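Local coordinates for protein SalCYP truncation (Salinispora tropica, PDB 7ABB) that holds a bound heme c within the mainly helical fold of the cytochrome P450 family, at residues A[116-121]-A[135-140]; A[247-252]-A[382-387]; A[273-278]-A[354-359]. One frame throughout, in Å; residues are numbered along the deposited sequence.

Contact 1 of 3, residues A[116-121]-A[135-140]; sequences RRRISA and ARPYVL
Arg-118 of helix 108-120 lays its side chain across Pro-137 and Tyr-138 of helix 130-147. The guanidinium presents one face to the proline, whose CB sits 3.4 Å above its plane toward the rim, with NH1 3.5 Å from Pro-137 CB. The backbone N of Tyr-138 lies over the same face. Farther back, Arg-118 CD packs 3.9 Å from Tyr-138 CB. This reach comes from a first torsion that places CG opposite the carbonyl carbon (chi1 -68°), followed by a chain extended to NE. Pro-137 stands where helix 130-147 kinks, its N having no bond to the preceding turn. On the solvent side the packing gives way to exposed residues: the guanidinium of Arg-117 has Arg-118 NH2 at its edge, in plane, and Ser-120 folds back so that OG donates to Arg-116 O at 2.9 Å. Beyond the segments, Arg-118 NE is hydrogen-bonded to Asn-114 OD1, and NH2 forms a salt bridge with Glu-141, which also takes Arg-117 NH2. The chemistry is thus divided: apolar proline carbon supports the flat cation from one face, while polar partners fix its rotation and Glu-141 probably offsets the two neighbouring positive charges.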
loop_
_atom_site.group_PDB
_atom_site.type_symbol
_atom_site.label_atom_id
_atom_site.label_comp_id
_atom_site.label_asym_id
_atom_site.label_seq_id
_atom_site.Cartn_x
_atom_site.Cartn_y
_atom_site.Cartn_z
ATOM N N ARG A 116 -3.463 -15.372 14.136
ATOM C CA ARG A 116 -4.268 -16.332 14.894
ATOM C C ARG A 116 -4.470 -15.863 16.327
ATOM O O ARG A 116 -5.571 -15.967 16.894
ATOM C CB ARG A 116 -3.605 -17.709 14.849
ATOM C CG ARG A 116 -4.405 -18.814 15.497
ATOM C CD ARG A 116 -3.683 -20.151 15.458
ATOM N NE ARG A 116 -3.493 -20.694 14.108
ATOM C CZ ARG A 116 -2.317 -20.866 13.499
ATOM N NH1 ARG A 116 -1.165 -20.525 14.081
ATOM N NH2 ARG A 116 -2.282 -21.390 12.286
ATOM N N ARG A 117 -3.394 -15.388 16.950
ATOM C CA ARG A 117 -3.472 -14.874 18.306
ATOM C C ARG A 117 -4.479 -13.745 18.402
ATOM O O ARG A 117 -5.314 -13.706 19.316
ATOM C CB ARG A 117 -2.077 -14.385 18.728
ATOM C CG ARG A 117 -1.998 -13.736 20.106
ATOM C CD ARG A 117 -1.012 -12.559 20.158
ATOM N NE ARG A 117 0.224 -12.859 19.433
ATOM C CZ ARG A 117 0.893 -11.974 18.690
ATOM N NH1 ARG A 117 0.476 -10.721 18.605
ATOM N NH2 ARG A 117 1.977 -12.332 18.005
ATOM N N ARG A 118 -4.416 -12.810 17.453
ATOM C CA ARG A 118 -5.249 -11.626 17.539
ATOM C C ARG A 118 -6.708 -11.975 17.265
ATOM O O ARG A 118 -7.602 -11.517 17.981
ATOM C CB ARG A 118 -4.724 -10.557 16.581
ATOM C CG ARG A 118 -3.369 -10.006 16.993
ATOM C CD ARG A 118 -2.908 -8.926 16.023
ATOM N NE ARG A 118 -1.650 -8.355 16.492
ATOM C CZ ARG A 118 -1.558 -7.471 17.473
ATOM N NH1 ARG A 118 -2.643 -7.031 18.108
ATOM N NH2 ARG A 118 -0.361 -7.028 17.854
ATOM N N ILE A 119 -6.971 -12.806 16.258
ATOM C CA ILE A 119 -8.368 -13.132 15.954
ATOM C C ILE A 119 -8.962 -13.973 17.073
ATOM O O ILE A 119 -10.114 -13.765 17.480
ATOM C CB ILE A 119 -8.454 -13.841 14.603
ATOM C CG1 ILE A 119 -8.001 -12.893 13.499
ATOM C CG2 ILE A 119 -9.917 -14.304 14.343
ATOM C CD1 ILE A 119 -7.582 -13.583 12.236
ATOM N N SER A 120 -8.193 -14.934 17.597
ATOM C CA SER A 120 -8.658 -15.753 18.711
ATOM C C SER A 120 -9.142 -14.907 19.873
ATOM O O SER A 120 -10.081 -15.300 20.576
ATOM C CB SER A 120 -7.533 -16.677 19.190
ATOM O OG SER A 120 -7.319 -17.737 18.291
ATOM N N ALA A 121 -8.533 -13.747 20.087
ATOM C CA ALA A 121 -8.854 -12.957 21.266
ATOM C C ALA A 121 -10.202 -12.256 21.164
ATOM O O ALA A 121 -10.711 -11.800 22.185
ATOM C CB ALA A 121 -7.751 -11.919 21.511
ATOM N N ALA A 135 -6.531 -5.291 12.228
ATOM C CA ALA A 135 -5.626 -5.245 11.084
ATOM C C ALA A 135 -4.463 -4.291 11.322
ATOM O O ALA A 135 -3.328 -4.613 10.961
ATOM C CB ALA A 135 -6.374 -4.869 9.807
ATOM N N ARG A 136 -4.712 -3.111 11.909
ATOM C CA ARG A 136 -3.604 -2.164 12.057
ATOM C C ARG A 136 -2.528 -2.675 13.006
ATOM O O ARG A 136 -1.343 -2.648 12.629
ATOM C CB ARG A 136 -4.130 -0.791 12.475
ATOM C CG ARG A 136 -3.085 0.313 12.359
ATOM C CD ARG A 136 -3.684 1.674 12.611
ATOM N NE ARG A 136 -4.719 1.962 11.615
ATOM C CZ ARG A 136 -6.017 2.096 11.866
ATOM N NH1 ARG A 136 -6.506 1.998 13.101
ATOM N NH2 ARG A 136 -6.836 2.337 10.854
ATOM N N PRO A 137 -2.830 -3.126 14.227
ATOM C CA PRO A 137 -1.753 -3.675 15.059
ATOM C C PRO A 137 -1.118 -4.917 14.452
ATOM O O PRO A 137 0.096 -5.121 14.602
ATOM C CB PRO A 137 -2.445 -3.950 16.402
ATOM C CG PRO A 137 -3.838 -3.883 16.166
ATOM C CD PRO A 137 -4.102 -3.062 14.953
ATOM N N TYR A 138 -1.898 -5.735 13.750
ATOM C CA TYR A 138 -1.361 -6.900 13.047
ATOM C C TYR A 138 -0.310 -6.488 12.026
ATOM O O TYR A 138 0.827 -6.974 12.047
ATOM C CB TYR A 138 -2.517 -7.624 12.354
ATOM C CG TYR A 138 -2.164 -8.644 11.317
ATOM C CD1 TYR A 138 -1.620 -9.871 11.663
ATOM C CD2 TYR A 138 -2.380 -8.386 9.970
ATOM C CE1 TYR A 138 -1.320 -10.812 10.699
ATOM C CE2 TYR A 138 -2.098 -9.317 9.021
ATOM C CZ TYR A 138 -1.604 -10.527 9.368
ATOM O OH TYR A 138 -1.334 -11.438 8.391
ATOM N N VAL A 139 -0.681 -5.587 11.127
ATOM C CA VAL A 139 0.219 -5.161 10.067
ATOM C C VAL A 139 1.440 -4.460 10.643
ATOM O O VAL A 139 2.568 -4.667 10.171
ATOM C CB VAL A 139 -0.537 -4.269 9.064
ATOM C CG1 VAL A 139 0.428 -3.619 8.073
ATOM C CG2 VAL A 139 -1.563 -5.101 8.310
ATOM N N LEU A 140 1.245 -3.588 11.634
ATOM C CA LEU A 140 2.388 -2.892 12.213
ATOM C C LEU A 140 3.332 -3.862 12.910
ATOM O O LEU A 140 4.552 -3.723 12.798
ATOM C CB LEU A 140 1.909 -1.811 13.169
ATOM C CG LEU A 140 3.003 -1.024 13.892
ATOM C CD1 LEU A 140 3.972 -0.359 12.926
ATOM C CD2 LEU A 140 2.341 -0.003 14.817
#

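Contact 2 of 3, residues A[247-252]-A[382-387]; sequences GIQHLA and YDLRIV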
loop_
_atom_site.group_PDB
_atom_site.type_symbol
_atom_site.label_atom_id
_atom_site.label_comp_id
_atom_site.label_asym_id
_atom_site.label_seq_id
_atom_site.Cartn_x
_atom_site.Cartn_y
_atom_site.Cartn_z
ATOM N N GLY A 247 -11.232 -5.756 1.272
ATOM C CA GLY A 247 -11.477 -7.123 0.839
ATOM C C GLY A 247 -12.435 -7.865 1.761
ATOM O O GLY A 247 -13.394 -8.489 1.299
ATOM N N ILE A 248 -12.173 -7.837 3.075
ATOM C CA ILE A 248 -13.076 -8.512 4.012
ATOM C C ILE A 248 -14.441 -7.850 4.003
ATOM O O ILE A 248 -15.458 -8.527 4.175
ATOM C CB ILE A 248 -12.483 -8.562 5.436
ATOM C CG1 ILE A 248 -13.176 -9.672 6.222
ATOM C CG2 ILE A 248 -12.609 -7.251 6.148
ATOM C CD1 ILE A 248 -12.629 -11.046 5.841
ATOM N N GLN A 249 -14.507 -6.532 3.804
ATOM C CA GLN A 249 -15.814 -5.889 3.739
ATOM C C GLN A 249 -16.634 -6.427 2.570
ATOM O O GLN A 249 -17.847 -6.669 2.704
ATOM C CB GLN A 249 -15.657 -4.374 3.641
ATOM C CG GLN A 249 -17.008 -3.687 3.571
ATOM C CD GLN A 249 -16.948 -2.193 3.574
ATOM O OE1 GLN A 249 -17.375 -1.546 4.524
ATOM N NE2 GLN A 249 -16.494 -1.627 2.473
ATOM N N HIS A 250 -16.001 -6.608 1.410
ATOM C CA HIS A 250 -16.687 -7.212 0.281
ATOM C C HIS A 250 -17.175 -8.621 0.604
ATOM O O HIS A 250 -18.342 -8.955 0.348
ATOM C CB HIS A 250 -15.758 -7.242 -0.936
ATOM C CG HIS A 250 -16.356 -7.953 -2.104
ATOM N ND1 HIS A 250 -16.935 -7.284 -3.160
ATOM C CD2 HIS A 250 -16.441 -9.272 -2.396
ATOM C CE1 HIS A 250 -17.381 -8.162 -4.039
ATOM N NE2 HIS A 250 -17.092 -9.374 -3.608
ATOM N N LEU A 251 -16.292 -9.478 1.138
ATOM C CA LEU A 251 -16.712 -10.836 1.475
ATOM C C LEU A 251 -17.870 -10.821 2.467
ATOM O O LEU A 251 -18.788 -11.647 2.378
ATOM C CB LEU A 251 -15.529 -11.625 2.028
ATOM C CG LEU A 251 -14.345 -11.830 1.070
ATOM C CD1 LEU A 251 -13.181 -12.516 1.793
ATOM C CD2 LEU A 251 -14.719 -12.648 -0.143
ATOM N N ALA A 252 -17.849 -9.889 3.422
ATOM C CA ALA A 252 -18.919 -9.807 4.415
ATOM C C ALA A 252 -20.255 -9.395 3.823
ATOM O O ALA A 252 -21.283 -9.603 4.463
ATOM C CB ALA A 252 -18.493 -8.834 5.515
ATOM N N TYR A 382 -12.196 5.635 8.952
ATOM C CA TYR A 382 -13.399 4.824 8.813
ATOM C C TYR A 382 -13.456 3.850 9.981
ATOM O O TYR A 382 -12.477 3.663 10.704
ATOM C CB TYR A 382 -13.400 4.076 7.476
ATOM C CG TYR A 382 -12.289 3.063 7.346
ATOM C CD1 TYR A 382 -12.450 1.756 7.800
ATOM C CD2 TYR A 382 -11.067 3.417 6.773
ATOM C CE1 TYR A 382 -11.435 0.824 7.687
ATOM C CE2 TYR A 382 -10.046 2.496 6.657
ATOM C CZ TYR A 382 -10.230 1.201 7.113
ATOM O OH TYR A 382 -9.238 0.252 7.016
ATOM N N ASP A 383 -14.610 3.203 10.150
ATOM C CA ASP A 383 -14.770 2.187 11.189
ATOM C C ASP A 383 -15.516 1.015 10.567
ATOM O O ASP A 383 -16.724 1.095 10.333
ATOM C CB ASP A 383 -15.513 2.752 12.402
ATOM C CG ASP A 383 -15.672 1.738 13.529
ATOM O OD1 ASP A 383 -15.264 0.575 13.353
ATOM O OD2 ASP A 383 -16.205 2.113 14.595
ATOM N N LEU A 384 -14.803 -0.059 10.290
ATOM C CA LEU A 384 -15.377 -1.253 9.689
ATOM C C LEU A 384 -15.751 -2.202 10.814
ATOM O O LEU A 384 -14.878 -2.829 11.419
ATOM C CB LEU A 384 -14.387 -1.902 8.732
ATOM C CG LEU A 384 -14.803 -3.274 8.211
ATOM C CD1 LEU A 384 -16.106 -3.185 7.447
ATOM C CD2 LEU A 384 -13.722 -3.856 7.336
ATOM N N ARG A 385 -17.047 -2.294 11.092
ATOM C CA ARG A 385 -17.577 -3.258 12.048
ATOM C C ARG A 385 -18.012 -4.505 11.289
ATOM O O ARG A 385 -18.740 -4.417 10.296
ATOM C CB ARG A 385 -18.752 -2.662 12.826
ATOM C CG ARG A 385 -19.366 -3.588 13.875
ATOM C CD ARG A 385 -20.419 -2.874 14.721
ATOM N NE ARG A 385 -21.152 -3.774 15.626
ATOM C CZ ARG A 385 -22.484 -3.855 15.720
ATOM N NH1 ARG A 385 -23.261 -3.093 14.947
ATOM N NH2 ARG A 385 -23.062 -4.707 16.589
ATOM N N ILE A 386 -17.571 -5.661 11.763
ATOM C CA ILE A 386 -17.991 -6.953 11.244
ATOM C C ILE A 386 -18.620 -7.700 12.407
ATOM O O ILE A 386 -18.166 -7.564 13.551
ATOM C CB ILE A 386 -16.803 -7.746 10.669
ATOM C CG1 ILE A 386 -16.052 -6.905 9.638
ATOM C CG2 ILE A 386 -17.251 -9.081 10.105
ATOM C CD1 ILE A 386 -14.865 -7.591 9.023
ATOM N N VAL A 387 -19.675 -8.472 12.123
ATOM C CA VAL A 387 -20.349 -9.263 13.145
ATOM C C VAL A 387 -20.516 -10.706 12.671
ATOM O O VAL A 387 -20.463 -11.011 11.476
ATOM C CB VAL A 387 -21.723 -8.654 13.537
ATOM C CG1 VAL A 387 -21.562 -7.224 14.064
ATOM C CG2 VAL A 387 -22.714 -8.681 12.376
#
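Gln-249 and Ile-248, successive residues of helix 238-253, meet Leu-384 and Ile-386, alternate residues of the chain that runs into strand 385-387. Gln-249 can be followed outward along one partner, the CD1 methyl of Leu-384. Its CB lies 4.0 Å from Leu-384 CD1, and CG keeps the same spacing. CD is only slightly farther off, and the amide oxygen OE1 comes nearest, 3.6 Å from Leu-384 CD1. The run of contacts follows from Gln-249 CG standing anti to the backbone N (chi1 180°) with the chain extended beyond it, so that successive atoms pass the one methyl obliquely. At the tip the amide turns to a polar partner: NE2 donates to Pro-376 O, which ties down the end of a buried side chain. Ile-248 supplies the wholly apolar half of the contact. Its CG2 methyl meets both residues from the helix side, 3.8 Å from Leu-384 CD2 and 3.7 Å from Ile-386 CD1, while CG1 adds a contact to that same Ile-386 methyl. The side chains of Ile-248 and Leu-384 cross nearly at a right angle, so methyl groups meet rather than chain lengths. Leu-384 therefore divides its branches, CD1 serving Gln-249 and CD2 serving Ile-248. Helix 238-253, consistent with the C-terminal half of the long central helix of the P450 fold, is thus packed against a small antiparallel sheet. Strand 385-387 pairs there with strand 127-129 through Ile-386 and Val-128; Phe-130, at the start of helix 130-147, touches Ile-248, Leu-384 and Ile-386, and Trp-359 of helix 345-362 packs on both isoleucines.

Contact 3 of 3, residues A[273-278]-A[354-359]; sequences EEFLRV and TAWEEW
The phenyl ring of Phe-275 and the indole of Trp-356 meet obliquely, with planes at 79° and the phenyl and six-membered indole ring centroids 5.4 Å apart. The outer bond of the indole's benzene part does the touching: Trp-356 CZ3 and CH2 each lie 3.6 Å from Phe-275 CD2. CH2 also extends the contact inward, 4.0 Å from Phe-275 CB. A third flat group, the guanidinium of Arg-277, has the carboxyl carbon of Glu-274 at its edge, in its plane. Arg-277 grips that carboxylate side-on, NE bonding to Glu-274 OE1 at 2.9 Å and NH2 to Glu-274 OE2 at 3.0 Å. The NE bond is almost straight (176°), yet both oxygens are met from above the carboxylate plane. Glu-274 and Arg-277 have the spacing and pairing of the ExxR motif of the P450 K helix, and Arg-327 adds a second salt bridge to OE2. Between those two residues in sequence, Phe-275 turns to the other flank of the helix, where CG, anti to the carbonyl carbon and beside the backbone N (chi1 -80°), carries the ring toward Trp-356. The two backbones stay far apart here, 12.0 Å between the CA atoms of Phe-275 and Trp-356, so within these segments the contact is made by the two long aromatic side chains. Leu-276, the next residue, touches the heme c, and the side chain of Trp-356 lies about 9 Å from it. The aromatic bridge thus joins helix 268-278 to helix 345-362. Beside it runs helix 238-253, which sets Leu-251 against Phe-275 and His-243 against Leu-276, while Ala-355 of helix 345-362 packs on its Met-244.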
loop_
_atom_site.group_PDB
_atom_site.type_symbol
_atom_site.label_atom_id
_atom_site.label_comp_id
_atom_site.label_asym_id
_atom_site.label_seq_id
_atom_site.Cartn_x
_atom_site.Cartn_y
_atom_site.Cartn_z
ATOM N N GLU A 273 -5.138 -11.204 -5.456
ATOM C CA GLU A 273 -4.744 -10.335 -6.565
ATOM C C GLU A 273 -5.940 -9.582 -7.120
ATOM O O GLU A 273 -5.816 -8.425 -7.534
ATOM C CB GLU A 273 -4.085 -11.143 -7.666
ATOM C CG GLU A 273 -2.864 -11.895 -7.230
ATOM C CD GLU A 273 -1.769 -10.998 -6.675
ATOM O OE1 GLU A 273 -1.159 -11.367 -5.653
ATOM O OE2 GLU A 273 -1.504 -9.939 -7.286
ATOM N N GLU A 274 -7.110 -10.220 -7.159
ATOM C CA GLU A 274 -8.270 -9.522 -7.684
ATOM C C GLU A 274 -8.711 -8.408 -6.738
ATOM O O GLU A 274 -9.108 -7.328 -7.200
ATOM C CB GLU A 274 -9.395 -10.515 -7.952
ATOM C CG GLU A 274 -10.726 -9.906 -8.414
ATOM C CD GLU A 274 -10.695 -9.298 -9.807
ATOM O OE1 GLU A 274 -9.589 -8.950 -10.321
ATOM O OE2 GLU A 274 -11.779 -9.165 -10.446
ATOM N N PHE A 275 -8.621 -8.626 -5.426
ATOM C CA PHE A 275 -8.937 -7.552 -4.489
ATOM C C PHE A 275 -7.898 -6.439 -4.550
ATOM O O PHE A 275 -8.256 -5.257 -4.473
ATOM C CB PHE A 275 -9.071 -8.092 -3.068
ATOM C CG PHE A 275 -10.398 -8.736 -2.785
ATOM C CD1 PHE A 275 -11.568 -8.047 -2.987
ATOM C CD2 PHE A 275 -10.453 -10.013 -2.266
ATOM C CE1 PHE A 275 -12.800 -8.652 -2.702
ATOM C CE2 PHE A 275 -11.667 -10.606 -1.958
ATOM C CZ PHE A 275 -12.815 -9.927 -2.168
ATOM N N LEU A 276 -6.617 -6.787 -4.722
ATOM C CA LEU A 276 -5.615 -5.739 -4.905
ATOM C C LEU A 276 -5.954 -4.855 -6.102
ATOM O O LEU A 276 -5.854 -3.613 -6.041
ATOM C CB LEU A 276 -4.224 -6.361 -5.051
ATOM C CG LEU A 276 -3.602 -6.920 -3.772
ATOM C CD1 LEU A 276 -2.414 -7.826 -4.101
ATOM C CD2 LEU A 276 -3.192 -5.751 -2.887
ATOM N N ARG A 277 -6.354 -5.473 -7.220
ATOM C CA ARG A 277 -6.798 -4.706 -8.381
ATOM C C ARG A 277 -7.976 -3.812 -8.024
ATOM O O ARG A 277 -7.944 -2.601 -8.250
ATOM C CB ARG A 277 -7.181 -5.656 -9.512
ATOM C CG ARG A 277 -7.612 -4.915 -10.765
ATOM C CD ARG A 277 -8.228 -5.790 -11.867
ATOM N NE ARG A 277 -9.551 -6.333 -11.507
ATOM C CZ ARG A 277 -10.693 -5.670 -11.649
ATOM N NH1 ARG A 277 -10.698 -4.436 -12.115
ATOM N NH2 ARG A 277 -11.849 -6.250 -11.285
ATOM N N VAL A 278 -9.039 -4.410 -7.472
ATOM C CA VAL A 278 -10.315 -3.720 -7.322
ATOM C C VAL A 278 -10.220 -2.580 -6.312
ATOM O O VAL A 278 -10.883 -1.544 -6.456
ATOM C CB VAL A 278 -11.373 -4.763 -6.911
ATOM C CG1 VAL A 278 -12.559 -4.128 -6.175
ATOM C CG2 VAL A 278 -11.792 -5.529 -8.149
ATOM N N THR A 354 -2.410 -14.426 4.533
ATOM C CA THR A 354 -2.329 -15.127 5.813
ATOM C C THR A 354 -3.443 -14.673 6.744
ATOM O O THR A 354 -4.075 -15.506 7.425
ATOM C CB THR A 354 -0.958 -14.893 6.441
ATOM O OG1 THR A 354 0.059 -15.396 5.568
ATOM C CG2 THR A 354 -0.846 -15.617 7.739
ATOM N N ALA A 355 -3.689 -13.360 6.813
ATOM C CA ALA A 355 -4.751 -12.873 7.697
ATOM C C ALA A 355 -6.089 -13.434 7.277
ATOM O O ALA A 355 -6.876 -13.880 8.123
ATOM C CB ALA A 355 -4.815 -11.357 7.691
ATOM N N TRP A 356 -6.382 -13.417 5.982
ATOM C CA TRP A 356 -7.678 -13.932 5.554
ATOM C C TRP A 356 -7.790 -15.448 5.739
ATOM O O TRP A 356 -8.887 -15.965 6.013
ATOM C CB TRP A 356 -7.954 -13.544 4.095
ATOM C CG TRP A 356 -8.198 -12.047 3.893
ATOM C CD1 TRP A 356 -8.448 -11.109 4.852
ATOM C CD2 TRP A 356 -8.205 -11.354 2.637
ATOM N NE1 TRP A 356 -8.616 -9.867 4.260
ATOM C CE2 TRP A 356 -8.452 -9.994 2.907
ATOM C CE3 TRP A 356 -8.002 -11.757 1.330
ATOM C CZ2 TRP A 356 -8.529 -9.037 1.889
ATOM C CZ3 TRP A 356 -8.067 -10.808 0.322
ATOM C CH2 TRP A 356 -8.330 -9.470 0.612
ATOM N N GLU A 357 -6.694 -16.187 5.592
ATOM C CA GLU A 357 -6.704 -17.613 5.888
ATOM C C GLU A 357 -7.077 -17.850 7.346
ATOM O O GLU A 357 -7.959 -18.667 7.671
ATOM C CB GLU A 357 -5.330 -18.221 5.572
ATOM C CG GLU A 357 -5.036 -18.413 4.090
ATOM C CD GLU A 357 -3.607 -18.834 3.818
ATOM O OE1 GLU A 357 -2.733 -18.579 4.676
ATOM O OE2 GLU A 357 -3.344 -19.423 2.745
ATOM N N GLU A 358 -6.374 -17.174 8.259
ATOM C CA GLU A 358 -6.631 -17.423 9.673
ATOM C C GLU A 358 -8.013 -16.910 10.069
ATOM O O GLU A 358 -8.679 -17.516 10.916
ATOM C CB GLU A 358 -5.532 -16.796 10.538
ATOM C CG GLU A 358 -4.152 -17.424 10.334
ATOM C CD GLU A 358 -4.167 -18.896 10.587
ATOM O OE1 GLU A 358 -4.619 -19.300 11.680
ATOM O OE2 GLU A 358 -3.733 -19.657 9.704
ATOM N N TRP A 359 -8.469 -15.822 9.444
ATOM C CA TRP A 359 -9.810 -15.314 9.704
ATOM C C TRP A 359 -10.856 -16.373 9.384
ATOM O O TRP A 359 -11.745 -16.641 10.198
ATOM C CB TRP A 359 -10.051 -14.037 8.886
ATOM C CG TRP A 359 -11.415 -13.463 9.108
ATOM C CD1 TRP A 359 -12.579 -13.888 8.534
ATOM C CD2 TRP A 359 -11.766 -12.387 9.989
ATOM N NE1 TRP A 359 -13.620 -13.140 8.996
ATOM C CE2 TRP A 359 -13.159 -12.215 9.892
ATOM C CE3 TRP A 359 -11.046 -11.564 10.855
ATOM C CZ2 TRP A 359 -13.844 -11.251 10.627
ATOM C CZ3 TRP A 359 -11.723 -10.605 11.590
ATOM C CH2 TRP A 359 -13.118 -10.447 11.453
#

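How the contacts relate
Contact 1 closes before contact 2 opens, and contact 3 falls within the span between the two halves of contact 2. Their centres form a compact triangle, 15 Å from contact 1 to each of the others and 13 Å between contacts 2 and 3. Helix 345-362 links contacts 1 and 3: Arg-116 NE meets Glu-358 OE1 in a 3.0 Å salt bridge, and Ile-119 packs near Trp-359. Contacts 2 and 3 meet along helix 238-253, where Gly-247 lies against Trp-356 and His-250 against Phe-275. Contacts 1 and 2 do not touch (nearest atoms about 5 Å apart) but are joined through contact 3, so five helices and a two-stranded sheet pack together on one flank of the heme c.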